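Local atomic coordinates of MMACHC-like protein (Caenorhabditis elegans, PDB entry 5UJC), a protein that binds cobalamin and probably catalyses flavin- or glutathione-dependent removal of its upper axial ligand during intracellular vitamin B12 processing. Residues A[10-19]-A[101-112]; A[27-35]-A[196-204]. All coordinates share one frame; numbering follows the deposited sequence. Where two conformers were deposited one is given.

Overall arrangement
Two packing contacts, their centres about 19 Å apart, show how a small antiparallel sheet is covered by helices on one side and flanked at one edge by a loop, in a fold related to the FMN-dependent nitroreductases, as its family suggests. In contact 1, helices 5-18 and 93-109 pack together beside strands 53-60 and 185-196. In contact 2, edge strand 25-31 and the start of helix 32-39 hold the loop after strand 185-196. The two meet at S27, whose OG lies 2.6 Å from D16 OD1, a probable hydrogen bond. The side chain of L102 is about 12 Å from the bound methylcobalamin and that of S34 about 9 Å; F30 comes within about 5 Å of I132, a probable substrate-binding residue.

Contact 1 of 2, residues A[10-19]-A[101-112]; sequences SIKRVVDQKL and RLEIMSEKLRKV
L19 settles between L102 and M105 as helix 10-18 gives way to loop: its CD1 meets L102 CD2 at 4.0 Å, while CG lies against M105 CG and CD2 slides past R101 CB. M105 CG stands anti to the backbone N (chi1 -179°), and bends further along the chain carry SD to V15 CG2. Along the roughly antiparallel pair, whose axes approach to 9.2 Å and cross at 144°, V14 fits between K108 CB and V112. Its CG2 presses tightly on V112 CG2 (3.5 Å), and I11 spans L109 and V112. K18 sets CB on M105 CA, CG and CD against K108 CG, and CE against I104 CG2 at 3.8 Å. Trimming L19 to an alanine would probably open a gap beside L102 and M105 CG. At the end of helix 10-18, one of the two conformers of R101 gives K18 O a weak bond from NH2 (2.8 Å, bent to 125°) in the guanidinium plane. A water donates to K18 O and R101 O and, in that conformer, accepts from R101 NE. Behind this layer, strands 53-60 and 185-196 receive I11 and V15, and I58 touches L19. The interface is thus chiefly apolar, its polar link at one end.

Contact 2 of 2, residues A[27-35]-A[196-204]; sequences SHMFKIGSY and KIPEFCEKE
The F200 ring carries the M29 methyl over the centre of one face, a Met-aromatic contact in which SD stands 4.7 Å from the ring centroid and almost on the ring normal. F30 CA approaches the same ring obliquely, and H28 O lies in plane at the edge of the F30 ring. These residues join an edge strand of the four-stranded antiparallel sheet to the loop that follows strand 185-196, where a type I turn runs from I197 to F200. M29 CG is anti to the backbone N (chi1 -168°), and the chain stays extended until chi3 turns CE over the ring; I197 CD1 meets SD tip to tip at 3.9 Å.

Beyond this apolar patch, E202 reaches the junction of strand and helix. Its OE2 takes two hydrogen bonds, one from K31 N at 2.8 Å (N-H...O 164°), nearly along the C-O axis, and one from S34 OG, from above the carboxylate plane. K31 is the N-cap residue of helix 32-39, so the carboxylate would probably be favoured by the positive end of the helix dipole. The F30 ring itself packs against C137 and V140 of helix 134-140. The K31 ammonium bonds a water held by P198 O and, 2.6 Å away, F200 O, where the C=O...NZ angle is 176°.

Contact 1 of 2, residues A[10-19]-A[101-112]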
loop_
_atom_site.group_PDB
_atom_site.type_symbol
_atom_site.label_atom_id
_atom_site.label_comp_id
_atom_site.label_asym_id
_atom_site.label_seq_id
_atom_site.Cartn_x
_atom_site.Cartn_y
_atom_site.Cartn_z
ATOM N N SER A 10 3.807 4.568 -21.779
ATOM C CA SER A 10 2.534 5.306 -21.998
ATOM C C SER A 10 1.462 4.844 -21.016
ATOM O O SER A 10 0.690 5.650 -20.503
ATOM C CB SER A 10 2.035 5.132 -23.447
ATOM O OG SER A 10 2.915 5.752 -24.384
ATOM N N ILE A 11 1.443 3.548 -20.732
ATOM C CA ILE A 11 0.537 3.005 -19.732
ATOM C C ILE A 11 0.839 3.605 -18.355
ATOM O O ILE A 11 -0.065 4.112 -17.664
ATOM C CB ILE A 11 0.625 1.473 -19.674
ATOM C CG1 ILE A 11 -0.020 0.878 -20.917
ATOM C CG2 ILE A 11 -0.036 0.931 -18.415
ATOM C CD1 ILE A 11 0.324 -0.597 -21.129
ATOM N N LYS A 12 2.103 3.558 -17.954
ATOM C CA LYS A 12 2.476 4.095 -16.659
ATOM C C LYS A 12 2.169 5.598 -16.595
ATOM O O LYS A 12 1.737 6.108 -15.552
ATOM C CB LYS A 12 3.942 3.825 -16.349
ATOM C CG LYS A 12 4.329 4.208 -14.923
ATOM C CD LYS A 12 5.744 3.788 -14.603
ATOM C CE LYS A 12 6.063 3.856 -13.121
ATOM N NZ LYS A 12 6.009 5.222 -12.566
ATOM N N ARG A 13 2.342 6.302 -17.722
ATOM C CA ARG A 13 2.113 7.745 -17.747
ATOM C C ARG A 13 0.648 8.082 -17.451
ATOM O O ARG A 13 0.372 8.997 -16.703
ATOM C CB ARG A 13 2.526 8.346 -19.087
ATOM C CG ARG A 13 2.703 9.866 -19.054
ATOM C CD ARG A 13 3.884 10.295 -18.158
ATOM N NE ARG A 13 5.137 9.675 -18.586
ATOM C CZ ARG A 13 5.939 10.143 -19.549
ATOM N NH1 ARG A 13 5.680 11.316 -20.165
ATOM N NH2 ARG A 13 7.025 9.465 -19.869
ATOM N N VAL A 14 -0.288 7.322 -18.012
ATOM C CA VAL A 14 -1.720 7.589 -17.732
ATOM C C VAL A 14 -2.031 7.355 -16.250
ATOM O O VAL A 14 -2.734 8.124 -15.622
ATOM C CB VAL A 14 -2.653 6.707 -18.563
ATOM C CG1 VAL A 14 -4.109 6.944 -18.155
ATOM C CG2 VAL A 14 -2.467 7.003 -19.996
ATOM N N VAL A 15 -1.499 6.267 -15.702
ATOM C CA VAL A 15 -1.695 5.968 -14.291
ATOM C C VAL A 15 -1.167 7.119 -13.435
ATOM O O VAL A 15 -1.848 7.581 -12.489
ATOM C CB VAL A 15 -1.040 4.620 -13.912
ATOM C CG1 VAL A 15 -1.138 4.365 -12.410
ATOM C CG2 VAL A 15 -1.704 3.481 -14.693
ATOM N N ASP A 16 0.024 7.600 -13.776
ATOM C CA ASP A 16 0.680 8.648 -12.994
ATOM C C ASP A 16 0.040 10.038 -13.201
ATOM O O ASP A 16 0.109 10.896 -12.319
ATOM C CB ASP A 16 2.163 8.690 -13.327
ATOM C CG ASP A 16 2.913 7.480 -12.775
ATOM O OD1 ASP A 16 2.372 6.796 -11.856
ATOM O OD2 ASP A 16 4.053 7.239 -13.211
ATOM N N GLN A 17 -0.659 10.212 -14.318
ATOM C CA GLN A 17 -1.449 11.431 -14.525
ATOM C C GLN A 17 -2.690 11.461 -13.657
ATOM O O GLN A 17 -3.042 12.507 -13.111
ATOM C CB GLN A 17 -1.838 11.575 -15.996
ATOM C CG GLN A 17 -0.688 11.946 -16.892
ATOM C CD GLN A 17 -0.988 11.751 -18.373
ATOM O OE1 GLN A 17 -1.996 11.129 -18.761
ATOM N NE2 GLN A 17 -0.125 12.274 -19.198
ATOM N N LYS A 18 -3.359 10.312 -13.526
ATOM C CA LYS A 18 -4.672 10.265 -12.856
ATOM C C LYS A 18 -4.572 9.928 -11.373
ATOM O O LYS A 18 -5.434 10.301 -10.611
ATOM C CB LYS A 18 -5.573 9.260 -13.529
ATOM C CG LYS A 18 -5.897 9.577 -14.987
ATOM C CD LYS A 18 -6.311 11.035 -15.218
ATOM C CE LYS A 18 -7.633 11.365 -14.542
ATOM N NZ LYS A 18 -8.084 12.754 -14.845
ATOM N N LEU A 19 -3.505 9.234 -10.981
ATOM C CA LEU A 19 -3.199 8.964 -9.546
ATOM C C LEU A 19 -1.872 9.634 -9.271
ATOM O O LEU A 19 -0.814 9.038 -9.438
ATOM C CB LEU A 19 -3.135 7.476 -9.276
ATOM C CG LEU A 19 -4.406 6.682 -9.595
ATOM C CD1 LEU A 19 -4.107 5.200 -9.471
ATOM C CD2 LEU A 19 -5.577 7.060 -8.675
ATOM N N ARG A 101 -11.345 6.744 -7.225
ATOM C CA ARG A 101 -10.170 7.253 -7.901
ATOM C C ARG A 101 -9.657 6.238 -8.944
ATOM O O ARG A 101 -9.256 6.617 -10.039
ATOM C CB ARG A 101 -9.086 7.622 -6.896
ATOM C CG ARG A 101 -9.511 8.712 -5.901
ATOM C CD ARG A 101 -9.887 10.011 -6.625
ATOM N NE ARG A 101 -8.871 10.345 -7.614
ATOM C CZ ARG A 101 -7.766 11.041 -7.364
ATOM N NH1 ARG A 101 -7.589 11.641 -6.187
ATOM N NH2 ARG A 101 -6.845 11.167 -8.305
ATOM N N LEU A 102 -9.734 4.949 -8.616
ATOM C CA LEU A 102 -9.295 3.928 -9.532
ATOM C C LEU A 102 -10.209 3.838 -10.767
ATOM O O LEU A 102 -9.742 3.558 -11.867
ATOM C CB LEU A 102 -9.200 2.576 -8.830
ATOM C CG LEU A 102 -7.995 2.428 -7.910
ATOM C CD1 LEU A 102 -8.205 1.253 -6.947
ATOM C CD2 LEU A 102 -6.723 2.232 -8.728
ATOM N N GLU A 103 -11.505 4.082 -10.573
ATOM C CA GLU A 103 -12.434 4.084 -11.698
ATOM C C GLU A 103 -12.147 5.251 -12.641
ATOM O O GLU A 103 -12.151 5.082 -13.844
ATOM C CB GLU A 103 -13.885 4.136 -11.213
ATOM C CG GLU A 103 -14.928 4.147 -12.327
ATOM C CD GLU A 103 -14.711 3.037 -13.373
ATOM O OE1 GLU A 103 -14.269 1.922 -12.998
ATOM O OE2 GLU A 103 -14.992 3.277 -14.561
ATOM N N ILE A 104 -11.864 6.419 -12.082
ATOM C CA ILE A 104 -11.503 7.584 -12.910
ATOM C C ILE A 104 -10.222 7.314 -13.728
ATOM O O ILE A 104 -10.154 7.596 -14.934
ATOM C CB ILE A 104 -11.368 8.846 -12.039
ATOM C CG1 ILE A 104 -12.771 9.259 -11.523
ATOM C CG2 ILE A 104 -10.720 9.990 -12.821
ATOM C CD1 ILE A 104 -12.750 10.211 -10.345
ATOM N N MET A 105 -9.232 6.729 -13.067
ATOM C CA MET A 105 -8.025 6.340 -13.721
ATOM C C MET A 105 -8.303 5.315 -14.832
ATOM O O MET A 105 -7.772 5.423 -15.922
ATOM C CB MET A 105 -7.032 5.773 -12.701
ATOM C CG MET A 105 -5.707 5.355 -13.274
ATOM S SD MET A 105 -5.734 3.684 -13.927
ATOM C CE MET A 105 -5.816 2.794 -12.413
ATOM N N SER A 106 -9.106 4.302 -14.511
ATOM C CA SER A 106 -9.351 3.190 -15.414
ATOM C C SER A 106 -10.035 3.629 -16.678
ATOM O O SER A 106 -9.783 3.086 -17.745
ATOM C CB SER A 106 -10.200 2.120 -14.713
ATOM O OG SER A 106 -9.446 1.454 -13.719
ATOM N N GLU A 107 -10.902 4.622 -16.560
ATOM C CA GLU A 107 -11.619 5.147 -17.716
ATOM C C GLU A 107 -10.654 5.741 -18.752
ATOM O O GLU A 107 -10.845 5.594 -19.960
ATOM C CB GLU A 107 -12.609 6.185 -17.248
ATOM C CG GLU A 107 -13.827 5.566 -16.562
ATOM C CD GLU A 107 -14.847 6.592 -16.108
ATOM O OE1 GLU A 107 -14.783 7.750 -16.581
ATOM O OE2 GLU A 107 -15.729 6.232 -15.280
ATOM N N LYS A 108 -9.580 6.344 -18.276
ATOM C CA LYS A 108 -8.536 6.829 -19.175
ATOM C C LYS A 108 -7.593 5.695 -19.616
ATOM O O LYS A 108 -7.182 5.639 -20.782
ATOM C CB LYS A 108 -7.734 7.937 -18.516
ATOM C CG LYS A 108 -8.555 9.169 -18.143
ATOM C CD LYS A 108 -9.071 9.890 -19.367
ATOM C CE LYS A 108 -9.702 11.236 -18.999
ATOM N NZ LYS A 108 -10.669 11.690 -20.027
ATOM N N LEU A 109 -7.227 4.813 -18.675
ATOM C CA LEU A 109 -6.279 3.752 -18.944
ATOM C C LEU A 109 -6.790 2.807 -20.036
ATOM O O LEU A 109 -6.024 2.366 -20.873
ATOM C CB LEU A 109 -5.984 2.967 -17.662
ATOM C CG LEU A 109 -5.021 1.782 -17.825
ATOM C CD1 LEU A 109 -3.693 2.207 -18.380
ATOM C CD2 LEU A 109 -4.829 1.101 -16.486
ATOM N N ARG A 110 -8.095 2.520 -20.026
ATOM C CA ARG A 110 -8.692 1.596 -21.021
ATOM C C ARG A 110 -8.469 2.075 -22.463
ATOM O O ARG A 110 -8.466 1.268 -23.404
ATOM C CB ARG A 110 -10.203 1.422 -20.780
ATOM C CG ARG A 110 -10.553 0.577 -19.567
ATOM C CD ARG A 110 -12.047 0.646 -19.223
ATOM N NE ARG A 110 -12.298 0.172 -17.850
ATOM C CZ ARG A 110 -12.913 0.867 -16.881
ATOM N NH1 ARG A 110 -13.391 2.100 -17.099
ATOM N NH2 ARG A 110 -13.068 0.314 -15.687
ATOM N N LYS A 111 -8.318 3.382 -22.646
ATOM C CA LYS A 111 -8.095 3.934 -23.980
ATOM C C LYS A 111 -6.638 3.782 -24.462
ATOM O O LYS A 111 -6.338 3.961 -25.647
ATOM C CB LYS A 111 -8.532 5.402 -24.025
ATOM C CG LYS A 111 -9.992 5.595 -23.682
ATOM C CD LYS A 111 -10.407 7.051 -23.834
ATOM C CE LYS A 111 -11.622 7.382 -23.002
ATOM N NZ LYS A 111 -11.915 8.845 -23.004
ATOM N N VAL A 112 -5.742 3.477 -23.529
ATOM C CA VAL A 112 -4.321 3.231 -23.830
ATOM C C VAL A 112 -4.014 1.710 -23.879
ATOM O O VAL A 112 -3.296 1.240 -24.766
ATOM C CB VAL A 112 -3.410 3.952 -22.793
ATOM C CG1 VAL A 112 -1.936 3.573 -22.980
ATOM C CG2 VAL A 112 -3.594 5.466 -22.910
HETATM O O HOH W 1 -8.301 9.265 -10.162
#

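Contact 2 of 2, residues A[27-35]-A[196-204]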
loop_
_atom_site.group_PDB
_atom_site.type_symbol
_atom_site.label_atom_id
_atom_site.label_comp_id
_atom_site.label_asym_id
_atom_site.label_seq_id
_atom_site.Cartn_x
_atom_site.Cartn_y
_atom_site.Cartn_z
ATOM N N SER A 27 3.631 5.021 -8.482
ATOM C CA SER A 27 3.604 3.737 -9.167
ATOM C C SER A 27 4.993 3.254 -9.487
ATOM O O SER A 27 5.913 4.055 -9.738
ATOM C CB SER A 27 2.724 3.767 -10.423
ATOM O OG SER A 27 3.339 4.426 -11.482
ATOM N N HIS A 28 5.138 1.917 -9.490
ATOM C CA HIS A 28 6.413 1.265 -9.726
ATOM C C HIS A 28 6.197 0.046 -10.633
ATOM O O HIS A 28 5.351 -0.805 -10.350
ATOM C CB HIS A 28 7.015 0.796 -8.397
ATOM C CG HIS A 28 7.226 1.901 -7.421
ATOM N ND1 HIS A 28 8.439 2.491 -7.232
ATOM C CD2 HIS A 28 6.365 2.531 -6.589
ATOM C CE1 HIS A 28 8.328 3.434 -6.310
ATOM N NE2 HIS A 28 7.069 3.497 -5.933
ATOM N N MET A 29 6.961 -0.037 -11.715
ATOM C CA MET A 29 6.812 -1.100 -12.686
ATOM C C MET A 29 7.608 -2.332 -12.263
ATOM O O MET A 29 8.725 -2.217 -11.725
ATOM C CB MET A 29 7.252 -0.615 -14.063
ATOM C CG MET A 29 6.859 -1.552 -15.193
ATOM S SD MET A 29 7.008 -0.882 -16.834
ATOM C CE MET A 29 8.734 -0.774 -17.012
ATOM N N PHE A 30 7.061 -3.516 -12.541
ATOM C CA PHE A 30 7.810 -4.745 -12.359
ATOM C C PHE A 30 7.299 -5.841 -13.255
ATOM O O PHE A 30 6.261 -5.690 -13.891
ATOM C CB PHE A 30 7.795 -5.190 -10.889
ATOM C CG PHE A 30 6.428 -5.606 -10.367
ATOM C CD1 PHE A 30 5.482 -4.655 -9.990
ATOM C CD2 PHE A 30 6.119 -6.947 -10.191
ATOM C CE1 PHE A 30 4.244 -5.047 -9.497
ATOM C CE2 PHE A 30 4.905 -7.336 -9.675
ATOM C CZ PHE A 30 3.971 -6.388 -9.307
ATOM N N LYS A 31 8.076 -6.922 -13.360
ATOM C CA LYS A 31 7.699 -8.058 -14.180
ATOM C C LYS A 31 7.051 -9.113 -13.285
ATOM O O LYS A 31 7.547 -9.402 -12.213
ATOM C CB LYS A 31 8.933 -8.653 -14.875
ATOM C CG LYS A 31 9.632 -7.694 -15.818
ATOM C CD LYS A 31 10.864 -8.324 -16.450
ATOM C CE LYS A 31 11.990 -8.542 -15.439
ATOM N NZ LYS A 31 13.317 -8.570 -16.110
ATOM N N ILE A 32 6.016 -9.771 -13.771
ATOM C CA ILE A 32 5.381 -10.810 -12.990
ATOM C C ILE A 32 6.395 -11.911 -12.623
ATOM O O ILE A 32 6.351 -12.446 -11.519
ATOM C CB ILE A 32 4.159 -11.425 -13.732
ATOM C CG1 ILE A 32 3.008 -10.410 -13.827
ATOM C CG2 ILE A 32 3.690 -12.709 -13.050
ATOM C CD1 ILE A 32 2.435 -9.977 -12.494
ATOM N N GLY A 33 7.324 -12.222 -13.533
ATOM C CA GLY A 33 8.340 -13.245 -13.248
ATOM C C GLY A 33 9.177 -12.935 -12.004
ATOM O O GLY A 33 9.593 -13.852 -11.268
ATOM N N SER A 34 9.430 -11.653 -11.758
ATOM C CA SER A 34 10.191 -11.254 -10.577
ATOM C C SER A 34 9.420 -11.560 -9.311
ATOM O O SER A 34 9.985 -12.023 -8.327
ATOM C CB SER A 34 10.529 -9.785 -10.633
ATOM O OG SER A 34 11.334 -9.496 -11.768
ATOM N N TYR A 35 8.120 -11.323 -9.343
ATOM C CA TYR A 35 7.267 -11.675 -8.225
ATOM C C TYR A 35 7.211 -13.200 -8.014
ATOM O O TYR A 35 7.368 -13.692 -6.890
ATOM C CB TYR A 35 5.853 -11.123 -8.449
ATOM C CG TYR A 35 4.867 -11.497 -7.365
ATOM C CD1 TYR A 35 4.734 -10.725 -6.215
ATOM C CD2 TYR A 35 4.062 -12.633 -7.490
ATOM C CE1 TYR A 35 3.842 -11.057 -5.238
ATOM C CE2 TYR A 35 3.138 -12.958 -6.529
ATOM C CZ TYR A 35 3.036 -12.176 -5.393
ATOM O OH TYR A 35 2.124 -12.485 -4.399
ATOM N N LYS A 196 4.370 -7.141 -22.712
ATOM C CA LYS A 196 5.569 -7.860 -22.299
ATOM C C LYS A 196 6.781 -6.902 -22.293
ATOM O O LYS A 196 7.002 -6.134 -23.246
ATOM C CB LYS A 196 5.836 -9.043 -23.239
ATOM C CG LYS A 196 4.638 -9.953 -23.463
ATOM C CD LYS A 196 4.135 -10.576 -22.179
ATOM C CE LYS A 196 2.913 -11.459 -22.424
ATOM N NZ LYS A 196 3.213 -12.588 -23.342
ATOM N N ILE A 197 7.541 -6.953 -21.199
ATOM C CA ILE A 197 8.654 -6.052 -20.958
ATOM C C ILE A 197 9.906 -6.855 -20.543
ATOM O O ILE A 197 10.532 -6.581 -19.521
ATOM C CB ILE A 197 8.279 -4.953 -19.892
ATOM C CG1 ILE A 197 7.713 -5.592 -18.622
ATOM C CG2 ILE A 197 7.268 -3.955 -20.482
ATOM C CD1 ILE A 197 7.720 -4.656 -17.408
ATOM N N PRO A 198 10.279 -7.851 -21.356
ATOM C CA PRO A 198 11.400 -8.738 -20.963
ATOM C C PRO A 198 12.744 -8.012 -20.738
ATOM O O PRO A 198 13.566 -8.478 -19.952
ATOM C CB PRO A 198 11.518 -9.683 -22.149
ATOM C CG PRO A 198 10.983 -8.885 -23.303
ATOM C CD PRO A 198 9.815 -8.143 -22.718
ATOM N N GLU A 199 12.930 -6.864 -21.384
ATOM C CA GLU A 199 14.182 -6.116 -21.289
ATOM C C GLU A 199 14.247 -5.233 -20.037
ATOM O O GLU A 199 15.288 -4.659 -19.742
ATOM C CB GLU A 199 14.396 -5.254 -22.552
ATOM C CG GLU A 199 13.358 -4.116 -22.768
ATOM C CD GLU A 199 12.167 -4.531 -23.648
ATOM O OE1 GLU A 199 12.072 -4.052 -24.818
ATOM O OE2 GLU A 199 11.312 -5.298 -23.162
ATOM N N PHE A 200 13.128 -5.122 -19.304
ATOM C CA PHE A 200 13.067 -4.227 -18.165
ATOM C C PHE A 200 13.797 -4.819 -16.958
ATOM O O PHE A 200 13.633 -6.006 -16.625
ATOM C CB PHE A 200 11.627 -3.936 -17.800
ATOM C CG PHE A 200 11.475 -2.951 -16.662
ATOM C CD1 PHE A 200 11.880 -1.632 -16.809
ATOM C CD2 PHE A 200 10.959 -3.357 -15.430
ATOM C CE1 PHE A 200 11.742 -0.725 -15.775
ATOM C CE2 PHE A 200 10.800 -2.441 -14.400
ATOM C CZ PHE A 200 11.199 -1.127 -14.573
ATOM N N CYS A 201 14.570 -3.980 -16.287
ATOM C CA CYS A 201 15.275 -4.368 -15.055
ATOM C C CYS A 201 14.823 -3.494 -13.925
ATOM O O CYS A 201 15.061 -2.290 -13.935
ATOM C CB CYS A 201 16.794 -4.215 -15.239
ATOM S SG CYS A 201 17.512 -5.313 -16.475
ATOM N N GLU A 202 14.151 -4.095 -12.949
ATOM C CA GLU A 202 13.691 -3.369 -11.766
ATOM C C GLU A 202 14.875 -2.799 -10.988
ATOM O O GLU A 202 15.877 -3.455 -10.831
ATOM C CB GLU A 202 12.894 -4.298 -10.846
ATOM C CG GLU A 202 11.612 -4.854 -11.455
ATOM C CD GLU A 202 11.766 -6.228 -12.064
ATOM O OE1 GLU A 202 12.920 -6.710 -12.244
ATOM O OE2 GLU A 202 10.737 -6.834 -12.373
ATOM N N LYS A 203 14.713 -1.617 -10.416
ATOM C CA LYS A 203 15.724 -1.136 -9.479
ATOM C C LYS A 203 15.673 -1.943 -8.182
ATOM O O LYS A 203 14.647 -2.547 -7.847
ATOM C CB LYS A 203 15.599 0.369 -9.222
ATOM C CG LYS A 203 14.494 0.782 -8.290
ATOM C CD LYS A 203 14.566 2.287 -7.999
ATOM C CE LYS A 203 14.253 3.135 -9.226
ATOM N NZ LYS A 203 12.951 2.769 -9.851
ATOM N N GLU A 204 16.812 -2.021 -7.512
ATOM C CA GLU A 204 16.897 -2.672 -6.235
ATOM C C GLU A 204 16.331 -1.737 -5.165
ATOM O O GLU A 204 16.545 -0.529 -5.219
ATOM C CB GLU A 204 18.358 -3.027 -5.923
ATOM C CG GLU A 204 18.913 -4.121 -6.820
ATOM C CD GLU A 204 19.180 -5.403 -6.065
ATOM O OE1 GLU A 204 18.207 -6.009 -5.552
ATOM O OE2 GLU A 204 20.364 -5.796 -5.970
HETATM O O HOH W 2 10.970 1.551 -7.736
HETATM O O HOH W 3 13.445 -10.530 -18.330
#